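Hydrogenase expression/formation protein (hypb) (PDB 2WSM) probably binds and hydrolyses GTP and is thought to bind nickel and zinc and assist hydrogenase maturation, as a SIMIBI-class G3E GTPase. Local coordinates at residues A[29-34]-A[129-134]; A[46-51]-A[74-79]; A[57-62]-A[106-111]; A[82-87]-A[100-105]. All blocks are in the same frame, centred on the assembly; numbering follows the deposited sequence.

Interaction 1: residues A[29-34]-A[129-134]; sequences GTVAVN and GENYRV
Asn34 and Tyr132 join the backbones of strands 31-34 and 132-134; the axes of these short segments approach to 4.7 Å with their N-to-C directions 31° apart. Parallel pairing is evident from the ladder: Tyr132 N gives to Ala32 O, Asn34 N to Tyr132 O at 2.9 Å, and Val134 N to Asn34 O at 2.9 Å. Ala32 O also takes Asn131 N, so two amides grip one carbonyl.

Before the ladder starts, a side chain stands in for backbone. Asn131 OD1 receives Ala32 N at 3.0 Å in a nearly straight bond (172°), the donor lying well above the amide carbonyl plane, while ND2 shares a water with Thr30 O.

On the sheet face of Asn34 and Arg133, Asn34 ND2 meets Glu130 OE1 at 3.1 Å, the oxygen within the amide plane but approached from above the carboxylate. Arg133 NH1 forms a salt bridge to OE1, and Leu128 N binds OE2.

On the face of Val33 and Tyr132 the contacts are between apolar groups: Val33 CG1 touches Val134 CG2 at 3.7 Å, Val31 CG1 sits at the Tyr132 ring edge, and helix 201-212 packs against Val31, Val33 and Tyr132. Such adjacent parallel strands belong to the central sheet of a P-loop NTPase domain.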
loop_
_atom_site.group_PDB
_atom_site.type_symbol
_atom_site.label_atom_id
_atom_site.label_comp_id
_atom_site.label_asym_id
_atom_site.label_seq_id
_atom_site.Cartn_x
_atom_site.Cartn_y
_atom_site.Cartn_z
ATOM N N GLY A 29 -26.412 12.876 4.925
ATOM C CA GLY A 29 -26.125 13.800 3.839
ATOM C C GLY A 29 -24.727 14.393 3.928
ATOM O O GLY A 29 -24.440 15.433 3.328
ATOM N N THR A 30 -23.857 13.728 4.682
ATOM C CA THR A 30 -22.468 14.138 4.819
ATOM C C THR A 30 -21.656 13.611 3.644
ATOM O O THR A 30 -21.734 12.439 3.317
ATOM C CB THR A 30 -21.852 13.594 6.136
ATOM O OG1 THR A 30 -22.577 14.110 7.257
ATOM C CG2 THR A 30 -20.384 13.999 6.263
ATOM N N VAL A 31 -20.887 14.476 2.995
ATOM C CA VAL A 31 -19.998 14.017 1.931
ATOM C C VAL A 31 -18.597 13.835 2.497
ATOM O O VAL A 31 -18.044 14.754 3.091
ATOM C CB VAL A 31 -19.978 14.987 0.737
ATOM C CG1 VAL A 31 -18.870 14.610 -0.248
ATOM C CG2 VAL A 31 -21.329 14.990 0.041
ATOM N N ALA A 32 -18.042 12.639 2.334
ATOM C CA ALA A 32 -16.731 12.319 2.895
ATOM C C ALA A 32 -15.656 12.164 1.823
ATOM O O ALA A 32 -15.858 11.501 0.797
ATOM C CB ALA A 32 -16.801 11.061 3.757
ATOM N N VAL A 33 -14.507 12.773 2.087
ATOM C CA VAL A 33 -13.371 12.742 1.173
ATOM C C VAL A 33 -12.182 12.061 1.839
ATOM O O VAL A 33 -11.705 12.499 2.891
ATOM C CB VAL A 33 -12.954 14.162 0.763
ATOM C CG1 VAL A 33 -11.812 14.123 -0.268
ATOM C CG2 VAL A 33 -14.157 14.920 0.232
ATOM N N ASN A 34 -11.722 10.982 1.217
ATOM C CA ASN A 34 -10.546 10.262 1.652
ATOM C C ASN A 34 -9.325 10.922 1.014
ATOM O O ASN A 34 -9.112 10.808 -0.191
ATOM C CB ASN A 34 -10.676 8.794 1.211
ATOM C CG ASN A 34 -9.449 7.964 1.519
ATOM O OD1 ASN A 34 -8.531 8.413 2.197
ATOM N ND2 ASN A 34 -9.437 6.728 1.024
ATOM N N GLY A 129 -15.609 3.907 2.882
ATOM C CA GLY A 129 -17.021 4.207 2.762
ATOM C C GLY A 129 -17.196 5.616 2.242
ATOM O O GLY A 129 -18.294 6.175 2.267
ATOM N N GLU A 130 -16.096 6.184 1.757
ATOM C CA GLU A 130 -16.056 7.571 1.304
ATOM C C GLU A 130 -16.759 7.829 -0.036
ATOM O O GLU A 130 -16.941 6.926 -0.846
ATOM C CB GLU A 130 -14.601 8.045 1.223
ATOM C CG GLU A 130 -13.807 7.449 0.084
ATOM C CD GLU A 130 -13.147 6.122 0.433
ATOM O OE1 GLU A 130 -12.119 5.796 -0.188
ATOM O OE2 GLU A 130 -13.644 5.397 1.313
ATOM N N ASN A 131 -17.148 9.081 -0.245
ATOM C CA ASN A 131 -17.714 9.547 -1.510
ATOM C C ASN A 131 -16.656 9.795 -2.601
ATOM O O ASN A 131 -16.876 9.486 -3.772
ATOM C CB ASN A 131 -18.517 10.840 -1.291
ATOM C CG ASN A 131 -19.615 10.687 -0.252
ATOM O OD1 ASN A 131 -19.354 10.386 0.918
ATOM N ND2 ASN A 131 -20.857 10.909 -0.672
ATOM N N TYR A 132 -15.522 10.374 -2.219
ATOM C CA TYR A 132 -14.468 10.709 -3.172
ATOM C C TYR A 132 -13.066 10.451 -2.637
ATOM O O TYR A 132 -12.812 10.540 -1.441
ATOM C CB TYR A 132 -14.583 12.173 -3.615
ATOM C CG TYR A 132 -15.913 12.477 -4.246
ATOM C CD1 TYR A 132 -16.991 12.885 -3.467
ATOM C CD2 TYR A 132 -16.102 12.332 -5.614
ATOM C CE1 TYR A 132 -18.220 13.147 -4.035
ATOM C CE2 TYR A 132 -17.330 12.592 -6.197
ATOM C CZ TYR A 132 -18.386 12.997 -5.398
ATOM O OH TYR A 132 -19.610 13.264 -5.962
ATOM N N ARG A 133 -12.156 10.143 -3.548
ATOM C CA ARG A 133 -10.768 9.907 -3.204
ATOM C C ARG A 133 -9.903 11.002 -3.813
ATOM O O ARG A 133 -9.984 11.287 -5.008
ATOM C CB ARG A 133 -10.324 8.544 -3.736
ATOM C CG ARG A 133 -10.764 7.354 -2.888
ATOM C CD ARG A 133 -11.461 6.282 -3.729
ATOM N NE ARG A 133 -12.901 6.541 -3.762
ATOM C CZ ARG A 133 -13.814 5.815 -3.120
ATOM N NH1 ARG A 133 -13.453 4.750 -2.412
ATOM N NH2 ARG A 133 -15.095 6.144 -3.203
ATOM N N VAL A 134 -9.082 11.624 -2.983
ATOM C CA VAL A 134 -8.100 12.567 -3.475
ATOM C C VAL A 134 -6.708 12.028 -3.161
ATOM O O VAL A 134 -6.462 11.481 -2.079
ATOM C CB VAL A 134 -8.310 13.976 -2.877
ATOM C CG1 VAL A 134 -7.229 14.936 -3.361
ATOM C CG2 VAL A 134 -9.690 14.507 -3.259
HETATM O O HOH W 1 -22.952 10.551 1.456
#

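Interaction 2: residues A[46-51]-A[74-79]; sequences LIERTI and ERVRRF
Arg75 meets Glu48 as opposite charges, the carboxylate oxygen lying over one face of the guanidinium. Its CG is anti to the backbone N (chi1 -168°) and the chain runs extended to NE, crossing the Glu48 side chain at about a right angle. Glu48 OE1 lies 3.3 Å above the guanidinium plane, offset toward its rim, and is 3.4 Å from Arg75 NH1. With the two planes 25° apart, this salt bridge rests on charge alone, since no N-H points at the oxygen. Arg49 CD comes to the guanidinium edge, 4.0 Å from Arg75 NH2; a second carboxylate, that of Glu52, bridges to Arg75 NE.

Val76 follows, at the closest backbone approach: its CA is 5.9 Å from that of Glu48. The branch facing the first helix is CG1, which touches Glu48 CG at 3.5 Å. The aliphatic part of Glu48 is thereby packed while its carboxylate reaches Arg75.

Phe79 closes the contact, with CB 4.0 Å from Ile51 CG2 and the ring meeting that methyl obliquely.

The segments therefore bring helix 43-54 against helix 70-77 and the residues that follow, as far as Phe79. On helix 43-54, Ile47 and Thr50 pack on strand 111-118 and Thr50 also on helix 201-212, whereas Ile51 touches Ile81 of the loop leading to strand 82-85.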
loop_
_atom_site.group_PDB
_atom_site.type_symbol
_atom_site.label_atom_id
_atom_site.label_comp_id
_atom_site.label_asym_id
_atom_site.label_seq_id
_atom_site.Cartn_x
_atom_site.Cartn_y
_atom_site.Cartn_z
ATOM N N LEU A 46 -3.765 21.857 3.382
ATOM C CA LEU A 46 -4.899 21.954 2.466
ATOM C C LEU A 46 -6.221 21.899 3.227
ATOM O O LEU A 46 -7.164 22.623 2.903
ATOM C CB LEU A 46 -4.858 20.853 1.408
ATOM C CG LEU A 46 -6.023 20.881 0.412
ATOM C CD1 LEU A 46 -6.009 22.168 -0.411
ATOM C CD2 LEU A 46 -5.991 19.666 -0.496
ATOM N N ILE A 47 -6.284 21.046 4.246
ATOM C CA ILE A 47 -7.497 20.907 5.044
ATOM C C ILE A 47 -7.781 22.176 5.857
ATOM O O ILE A 47 -8.913 22.659 5.900
ATOM C CB ILE A 47 -7.430 19.676 5.965
ATOM C CG1 ILE A 47 -7.568 18.392 5.143
ATOM C CG2 ILE A 47 -8.525 19.739 7.038
ATOM C CD1 ILE A 47 -7.327 17.107 5.955
ATOM N N GLU A 48 -6.750 22.725 6.484
ATOM C CA GLU A 48 -6.902 23.973 7.224
ATOM C C GLU A 48 -7.348 25.091 6.291
ATOM O O GLU A 48 -8.370 25.735 6.530
ATOM C CB GLU A 48 -5.591 24.350 7.914
ATOM C CG GLU A 48 -5.092 23.288 8.886
ATOM C CD GLU A 48 -3.610 23.409 9.194
ATOM O OE1 GLU A 48 -2.876 23.976 8.356
ATOM O OE2 GLU A 48 -3.180 22.922 10.265
ATOM N N ARG A 49 -6.579 25.318 5.228
ATOM C CA ARG A 49 -6.903 26.363 4.261
ATOM C C ARG A 49 -8.344 26.230 3.772
ATOM O O ARG A 49 -9.038 27.221 3.592
ATOM C CB ARG A 49 -5.922 26.345 3.083
ATOM C CG ARG A 49 -4.477 26.690 3.454
ATOM C CD ARG A 49 -4.322 28.172 3.820
ATOM N NE ARG A 49 -5.081 29.017 2.907
ATOM C CZ ARG A 49 -4.599 29.529 1.781
ATOM N NH1 ARG A 49 -3.341 29.303 1.437
ATOM N NH2 ARG A 49 -5.374 30.277 1.005
ATOM N N THR A 50 -8.796 25.001 3.572
ATOM C CA THR A 50 -10.174 24.760 3.161
ATOM C C THR A 50 -11.152 25.241 4.226
ATOM O O THR A 50 -12.136 25.918 3.934
ATOM C CB THR A 50 -10.431 23.266 2.949
ATOM O OG1 THR A 50 -9.595 22.779 1.897
ATOM C CG2 THR A 50 -11.895 23.015 2.612
ATOM N N ILE A 51 -10.880 24.854 5.464
ATOM C CA ILE A 51 -11.710 25.234 6.590
ATOM C C ILE A 51 -11.786 26.756 6.687
ATOM O O ILE A 51 -12.852 27.321 6.936
ATOM C CB ILE A 51 -11.162 24.611 7.888
ATOM C CG1 ILE A 51 -11.357 23.091 7.844
ATOM C CG2 ILE A 51 -11.840 25.211 9.114
ATOM C CD1 ILE A 51 -10.519 22.345 8.842
ATOM N N GLU A 74 -4.478 22.851 17.204
ATOM C CA GLU A 74 -5.046 24.114 17.634
ATOM C C GLU A 74 -5.599 24.853 16.432
ATOM O O GLU A 74 -6.702 25.392 16.472
ATOM C CB GLU A 74 -3.984 24.972 18.315
ATOM C CG GLU A 74 -4.547 26.192 19.009
ATOM C CD GLU A 74 -3.622 26.720 20.087
ATOM O OE1 GLU A 74 -2.421 26.926 19.798
ATOM O OE2 GLU A 74 -4.100 26.929 21.222
ATOM N N ARG A 75 -4.836 24.865 15.348
ATOM C CA ARG A 75 -5.231 25.646 14.188
ATOM C C ARG A 75 -6.564 25.173 13.604
ATOM O O ARG A 75 -7.418 25.990 13.253
ATOM C CB ARG A 75 -4.132 25.650 13.127
ATOM C CG ARG A 75 -4.360 26.667 12.024
ATOM C CD ARG A 75 -3.180 26.720 11.072
ATOM N NE ARG A 75 -3.554 27.260 9.766
ATOM C CZ ARG A 75 -2.715 27.376 8.740
ATOM N NH1 ARG A 75 -1.450 26.996 8.869
ATOM N NH2 ARG A 75 -3.139 27.877 7.588
ATOM N N VAL A 76 -6.748 23.858 13.514
ATOM C CA VAL A 76 -7.982 23.318 12.951
ATOM C C VAL A 76 -9.150 23.464 13.919
ATOM O O VAL A 76 -10.264 23.790 13.511
ATOM C CB VAL A 76 -7.844 21.836 12.531
ATOM C CG1 VAL A 76 -6.698 21.662 11.554
ATOM C CG2 VAL A 76 -7.660 20.940 13.747
ATOM N N ARG A 77 -8.886 23.231 15.201
ATOM C CA ARG A 77 -9.925 23.299 16.220
ATOM C C ARG A 77 -10.338 24.741 16.509
ATOM O O ARG A 77 -11.435 25.002 17.003
ATOM C CB ARG A 77 -9.453 22.610 17.502
ATOM C CG ARG A 77 -9.568 21.095 17.456
ATOM C CD ARG A 77 -8.631 20.425 18.442
ATOM N NE ARG A 77 -8.570 18.982 18.221
ATOM C CZ ARG A 77 -7.621 18.184 18.706
ATOM N NH1 ARG A 77 -6.638 18.686 19.444
ATOM N NH2 ARG A 77 -7.651 16.882 18.447
ATOM N N ARG A 78 -9.454 25.675 16.179
ATOM C CA ARG A 78 -9.672 27.082 16.470
ATOM C C ARG A 78 -10.948 27.620 15.832
ATOM O O ARG A 78 -11.558 28.559 16.348
ATOM C CB ARG A 78 -8.470 27.895 16.002
ATOM C CG ARG A 78 -8.624 29.398 16.142
ATOM C CD ARG A 78 -7.443 30.083 15.495
ATOM N NE ARG A 78 -6.214 29.349 15.776
ATOM C CZ ARG A 78 -5.064 29.550 15.145
ATOM N NH1 ARG A 78 -4.989 30.468 14.190
ATOM N NH2 ARG A 78 -3.993 28.835 15.467
ATOM N N PHE A 79 -11.349 27.027 14.712
ATOM C CA PHE A 79 -12.537 27.485 13.998
ATOM C C PHE A 79 -13.798 26.783 14.491
ATOM O O PHE A 79 -14.821 26.760 13.806
ATOM C CB PHE A 79 -12.369 27.307 12.483
ATOM C CG PHE A 79 -11.328 28.209 11.881
ATOM C CD1 PHE A 79 -11.655 29.501 11.496
ATOM C CD2 PHE A 79 -10.022 27.772 11.713
ATOM C CE1 PHE A 79 -10.699 30.342 10.947
ATOM C CE2 PHE A 79 -9.062 28.606 11.166
ATOM C CZ PHE A 79 -9.399 29.894 10.784
#

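Interaction 3: residues A[57-62]-A[106-111]; sequences EVKIGA and FSDCDL
Gly61 and Cys109 mark the tight part of the contact. Cys109 SG lies 3.4 Å from Gly61 N, and the Phe106 ring comes obliquely to Gly61 with CD2 3.7 Å from Gly61 CA. Gly61 has no side chain here, and the sulfur and the ring pack directly on its backbone. Beside them Leu111 N gives to Lys59 O at 3.2 Å, and Gly61 N to Leu111 O at 2.9 Å. These bonds flank the parallel bridge of Ile60 with Leu111, whose side chains lie on one sheet face. Ile60 also touches Ile54 of helix 43-54.

The opposite extreme is the solvent side, where Asp108, within the type I turn from Phe106 to Cys109, is exposed. Lys59, bent at chi2 and chi4, reaches Asp108 OD1 with NZ at 3.4 Å, a weak hydrogen bond within a salt bridge. Lys82 makes another salt bridge to that oxygen. Between the extremes, Asp110 OD2 accepts Lys59 N at 3.1 Å from above the carboxylate plane, the CG of Asp110 being beside its own backbone N (chi1 -53°).

Chemically, the contact combines directional backbone bonds in its buried part with a looser charge cluster outside. Since Lys59 and Lys82 share Asp108, the carboxylate probably offsets the repulsion between their ammonium groups.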
loop_
_atom_site.group_PDB
_atom_site.type_symbol
_atom_site.label_atom_id
_atom_site.label_comp_id
_atom_site.label_asym_id
_atom_site.label_seq_id
_atom_site.Cartn_x
_atom_site.Cartn_y
_atom_site.Cartn_z
ATOM N N GLU A 57 -19.554 28.997 5.441
ATOM C CA GLU A 57 -20.687 28.635 4.594
ATOM C C GLU A 57 -21.005 27.144 4.714
ATOM O O GLU A 57 -22.127 26.714 4.446
ATOM C CB GLU A 57 -20.395 28.968 3.126
ATOM C CG GLU A 57 -19.401 30.102 2.908
ATOM C CD GLU A 57 -18.691 30.005 1.559
ATOM O OE1 GLU A 57 -17.725 30.770 1.331
ATOM O OE2 GLU A 57 -19.095 29.158 0.730
ATOM N N VAL A 58 -20.012 26.359 5.119
ATOM C CA VAL A 58 -20.135 24.903 5.117
ATOM C C VAL A 58 -19.623 24.288 6.412
ATOM O O VAL A 58 -18.530 24.613 6.864
ATOM C CB VAL A 58 -19.346 24.292 3.940
ATOM C CG1 VAL A 58 -19.443 22.777 3.952
ATOM C CG2 VAL A 58 -19.845 24.857 2.617
ATOM N N LYS A 59 -20.410 23.391 6.998
ATOM C CA LYS A 59 -20.020 22.713 8.231
ATOM C C LYS A 59 -19.055 21.558 7.952
ATOM O O LYS A 59 -19.425 20.562 7.333
ATOM C CB LYS A 59 -21.252 22.206 8.985
ATOM C CG LYS A 59 -20.944 21.577 10.334
ATOM C CD LYS A 59 -20.571 22.637 11.368
ATOM C CE LYS A 59 -20.564 22.061 12.783
ATOM N NZ LYS A 59 -19.414 21.134 13.006
ATOM N N ILE A 60 -17.823 21.694 8.429
ATOM C CA ILE A 60 -16.759 20.750 8.101
ATOM C C ILE A 60 -16.261 19.967 9.308
ATOM O O ILE A 60 -16.022 20.534 10.378
ATOM C CB ILE A 60 -15.555 21.489 7.480
ATOM C CG1 ILE A 60 -15.957 22.144 6.162
ATOM C CG2 ILE A 60 -14.380 20.540 7.276
ATOM C CD1 ILE A 60 -14.945 23.153 5.645
ATOM N N GLY A 61 -16.100 18.658 9.124
ATOM C CA GLY A 61 -15.439 17.820 10.103
ATOM C C GLY A 61 -14.090 17.371 9.561
ATOM O O GLY A 61 -13.890 17.287 8.348
ATOM N N ALA A 62 -13.160 17.081 10.464
ATOM C CA ALA A 62 -11.841 16.612 10.068
ATOM C C ALA A 62 -11.402 15.406 10.890
ATOM O O ALA A 62 -11.420 15.435 12.117
ATOM C CB ALA A 62 -10.826 17.736 10.193
ATOM N N PHE A 106 -19.641 13.099 13.706
ATOM C CA PHE A 106 -19.558 13.990 12.555
ATOM C C PHE A 106 -20.831 14.006 11.689
ATOM O O PHE A 106 -20.839 14.569 10.596
ATOM C CB PHE A 106 -18.338 13.640 11.703
ATOM C CG PHE A 106 -17.024 13.860 12.401
ATOM C CD1 PHE A 106 -16.413 12.831 13.098
ATOM C CD2 PHE A 106 -16.394 15.093 12.350
ATOM C CE1 PHE A 106 -15.203 13.030 13.738
ATOM C CE2 PHE A 106 -15.183 15.300 12.987
ATOM C CZ PHE A 106 -14.586 14.267 13.682
ATOM N N SER A 107 -21.904 13.401 12.188
ATOM C CA SER A 107 -23.152 13.312 11.431
ATOM C C SER A 107 -23.732 14.687 11.072
ATOM O O SER A 107 -24.520 14.815 10.128
ATOM C CB SER A 107 -24.188 12.479 12.196
ATOM O OG SER A 107 -24.694 13.193 13.317
ATOM N N ASP A 108 -23.329 15.716 11.811
ATOM C CA ASP A 108 -23.825 17.070 11.559
ATOM C C ASP A 108 -22.981 17.893 10.578
ATOM O O ASP A 108 -23.295 19.055 10.312
ATOM C CB ASP A 108 -23.980 17.832 12.879
ATOM C CG ASP A 108 -22.666 17.980 13.621
ATOM O OD1 ASP A 108 -21.856 18.845 13.226
ATOM O OD2 ASP A 108 -22.444 17.232 14.599
ATOM N N CYS A 109 -21.922 17.306 10.034
ATOM C CA CYS A 109 -21.100 18.028 9.063
ATOM C C CYS A 109 -21.595 17.796 7.637
ATOM O O CYS A 109 -22.044 16.706 7.293
ATOM C CB CYS A 109 -19.624 17.628 9.184
ATOM S SG CYS A 109 -18.897 17.782 10.850
ATOM N N ASP A 110 -21.522 18.832 6.809
ATOM C CA ASP A 110 -21.823 18.692 5.391
ATOM C C ASP A 110 -20.679 17.961 4.711
ATOM O O ASP A 110 -20.882 17.143 3.819
ATOM C CB ASP A 110 -21.997 20.068 4.740
ATOM C CG ASP A 110 -23.005 20.930 5.468
ATOM O OD1 ASP A 110 -23.988 20.372 5.999
ATOM O OD2 ASP A 110 -22.806 22.163 5.511
ATOM N N LEU A 111 -19.470 18.263 5.156
ATOM C CA LEU A 111 -18.270 17.766 4.510
ATOM C C LEU A 111 -17.318 17.211 5.561
ATOM O O LEU A 111 -16.954 17.912 6.507
ATOM C CB LEU A 111 -17.605 18.904 3.732
ATOM C CG LEU A 111 -16.272 18.630 3.032
ATOM C CD1 LEU A 111 -16.474 17.692 1.856
ATOM C CD2 LEU A 111 -15.639 19.943 2.581
#

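Interaction 4: residues A[82-87]-A[100-105]; sequences KAEAIS and YHRLKK
The backbones of strand 82-85 and the 100-105 segment stay well apart, their nearest CA atoms, those of Lys82 and Lys105, being 8.3 Å from each other, so the contact is made by side chains, in one case against a backbone oxygen.

Glu84 carries the contact. Its CG lies between the backbone N and the carbonyl carbon (chi1 65°) and the chain continues extended toward Arg102. There Arg102 NH2 gives a hydrogen bond to Glu84 OE1 at 3.2 Å, part of a salt bridge. The oxygen sits at the guanidinium edge and uses its syn lone pair; carboxylate and guanidinium are nearly coplanar, 9° apart, although the N-H...O angle is a bent 137°.

Lys105 slides past Glu84 in the opposite direction. Its CE touches Glu84 OE1 at 3.4 Å, but NZ remains 4.3 Å from that oxygen, beyond a salt bridge, where its charge may still add some attraction. Farther back, Lys82 lays CD against Lys105 O at 3.5 Å before its NZ turns to the salt bridge with Asp108.

Strand 82-85 is one of the sheet's two outermost strands within the chain, hydrogen-bonded to strand 60-64. Helix 70-77 touches it through Ala83, whereas the 100-105 segment rests on helix 12-28 through Tyr100 and Leu103, and Arg102 reaches Met63 of strand 60-64.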
loop_
_atom_site.group_PDB
_atom_site.type_symbol
_atom_site.label_atom_id
_atom_site.label_comp_id
_atom_site.label_asym_id
_atom_site.label_seq_id
_atom_site.Cartn_x
_atom_site.Cartn_y
_atom_site.Cartn_z
ATOM N N LYS A 82 -15.221 20.533 14.448
ATOM C CA LYS A 82 -15.009 19.243 15.083
ATOM C C LYS A 82 -13.811 18.564 14.425
ATOM O O LYS A 82 -13.739 18.464 13.199
ATOM C CB LYS A 82 -16.252 18.369 14.944
ATOM C CG LYS A 82 -17.519 18.981 15.525
ATOM C CD LYS A 82 -18.724 18.069 15.311
ATOM C CE LYS A 82 -19.955 18.589 16.042
ATOM N NZ LYS A 82 -20.360 19.942 15.561
ATOM N N ALA A 83 -12.868 18.102 15.238
ATOM C CA ALA A 83 -11.665 17.466 14.722
ATOM C C ALA A 83 -11.144 16.427 15.699
ATOM O O ALA A 83 -11.400 16.508 16.901
ATOM C CB ALA A 83 -10.599 18.499 14.445
ATOM N N GLU A 84 -10.405 15.452 15.187
ATOM C CA GLU A 84 -9.815 14.448 16.061
ATOM C C GLU A 84 -8.772 13.589 15.365
ATOM O O GLU A 84 -8.882 13.290 14.171
ATOM C CB GLU A 84 -10.901 13.560 16.664
ATOM C CG GLU A 84 -11.642 12.725 15.653
ATOM C CD GLU A 84 -12.659 11.824 16.308
ATOM O OE1 GLU A 84 -13.152 12.190 17.399
ATOM O OE2 GLU A 84 -12.956 10.750 15.737
ATOM N N ALA A 85 -7.748 13.217 16.127
ATOM C CA ALA A 85 -6.751 12.275 15.670
ATOM C C ALA A 85 -7.402 10.909 15.569
ATOM O O ALA A 85 -8.177 10.518 16.435
ATOM C CB ALA A 85 -5.570 12.228 16.638
ATOM N N ILE A 86 -7.109 10.198 14.488
ATOM C CA ILE A 86 -7.501 8.806 14.373
ATOM C C ILE A 86 -6.339 7.980 14.885
ATOM O O ILE A 86 -5.196 8.205 14.485
ATOM C CB ILE A 86 -7.781 8.420 12.912
ATOM C CG1 ILE A 86 -8.909 9.280 12.344
ATOM C CG2 ILE A 86 -8.126 6.930 12.801
ATOM C CD1 ILE A 86 -8.798 9.506 10.858
ATOM N N SER A 87 -6.619 7.045 15.785
ATOM C CA SER A 87 -5.583 6.118 16.238
ATOM C C SER A 87 -5.462 4.993 15.224
ATOM O O SER A 87 -6.408 4.233 15.024
ATOM C CB SER A 87 -5.920 5.548 17.613
ATOM O OG SER A 87 -6.567 6.526 18.404
ATOM N N TYR A 100 -15.592 3.709 11.882
ATOM C CA TYR A 100 -16.940 3.173 11.990
ATOM C C TYR A 100 -17.695 3.744 13.189
ATOM O O TYR A 100 -18.852 4.121 13.062
ATOM C CB TYR A 100 -16.877 1.646 12.029
ATOM C CG TYR A 100 -18.160 0.962 12.423
ATOM C CD1 TYR A 100 -19.345 1.217 11.745
ATOM C CD2 TYR A 100 -18.178 0.031 13.456
ATOM C CE1 TYR A 100 -20.514 0.584 12.098
ATOM C CE2 TYR A 100 -19.345 -0.610 13.817
ATOM C CZ TYR A 100 -20.509 -0.331 13.135
ATOM O OH TYR A 100 -21.670 -0.971 13.495
ATOM N N HIS A 101 -17.028 3.834 14.337
ATOM C CA HIS A 101 -17.641 4.397 15.543
ATOM C C HIS A 101 -17.436 5.901 15.671
ATOM O O HIS A 101 -17.923 6.516 16.621
ATOM C CB HIS A 101 -17.086 3.730 16.806
ATOM C CG HIS A 101 -17.128 2.236 16.772
ATOM N ND1 HIS A 101 -18.300 1.520 16.887
ATOM C CD2 HIS A 101 -16.137 1.320 16.651
ATOM C CE1 HIS A 101 -18.032 0.228 16.829
ATOM N NE2 HIS A 101 -16.727 0.080 16.686
ATOM N N ARG A 102 -16.709 6.497 14.734
ATOM C CA ARG A 102 -16.382 7.917 14.837
ATOM C C ARG A 102 -17.338 8.784 14.028
ATOM O O ARG A 102 -17.545 9.955 14.334
ATOM C CB ARG A 102 -14.940 8.164 14.390
ATOM C CG ARG A 102 -13.887 7.426 15.227
ATOM C CD ARG A 102 -13.687 8.092 16.583
ATOM N NE ARG A 102 -14.705 7.689 17.545
ATOM C CZ ARG A 102 -15.148 8.453 18.537
ATOM N NH1 ARG A 102 -16.078 7.986 19.357
ATOM N NH2 ARG A 102 -14.678 9.687 18.701
ATOM N N LEU A 103 -17.922 8.193 12.994
ATOM C CA LEU A 103 -18.776 8.919 12.064
ATOM C C LEU A 103 -19.950 9.645 12.721
ATOM O O LEU A 103 -20.338 10.725 12.277
ATOM C CB LEU A 103 -19.281 7.973 10.972
ATOM C CG LEU A 103 -18.201 7.570 9.967
ATOM C CD1 LEU A 103 -18.750 6.631 8.909
ATOM C CD2 LEU A 103 -17.621 8.818 9.325
ATOM N N LYS A 104 -20.513 9.062 13.776
ATOM C CA LYS A 104 -21.686 9.654 14.424
ATOM C C LYS A 104 -21.408 11.067 14.949
ATOM O O LYS A 104 -22.223 11.976 14.783
ATOM C CB LYS A 104 -22.209 8.745 15.540
ATOM C CG LYS A 104 -22.291 7.276 15.128
ATOM C CD LYS A 104 -23.203 6.461 16.040
ATOM C CE LYS A 104 -24.675 6.722 15.734
ATOM N NZ LYS A 104 -25.586 5.794 16.464
ATOM N N LYS A 105 -20.243 11.248 15.564
ATOM C CA LYS A 105 -19.834 12.551 16.066
ATOM C C LYS A 105 -19.788 13.576 14.938
ATOM O O LYS A 105 -19.904 14.773 15.175
ATOM C CB LYS A 105 -18.478 12.445 16.762
ATOM C CG LYS A 105 -17.683 13.751 16.851
ATOM C CD LYS A 105 -16.369 13.535 17.609
ATOM C CE LYS A 105 -15.407 14.703 17.442
ATOM N NZ LYS A 105 -15.443 15.652 18.588
#

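Interactions 1, 3 and 4 all reach the seven-stranded parallel sheet, ordered 82-85, 60-64, 111-118, 31-37, 132-138, 158-162, 189-192. Interaction 1 joins two inner strands, interaction 3 the start of the 60-64/111-118 pair, and interaction 4 involves 82-85, one of the two outermost strands. Interaction 2 adds a helix pair beside the sheet. The centre of interaction 3 lies about 12 Å from each of the others; those of 1 and 2 are about 18 Å apart. Thr30 hydroxyl to Cys109 carbonyl probably links 1 with 3, and Ile51 packing on Ile60 links 2 with 3. Along the chain, the segments of interaction 1, 95 residues apart, enclose all the others, and all four contacts belong to one nucleotide-binding domain.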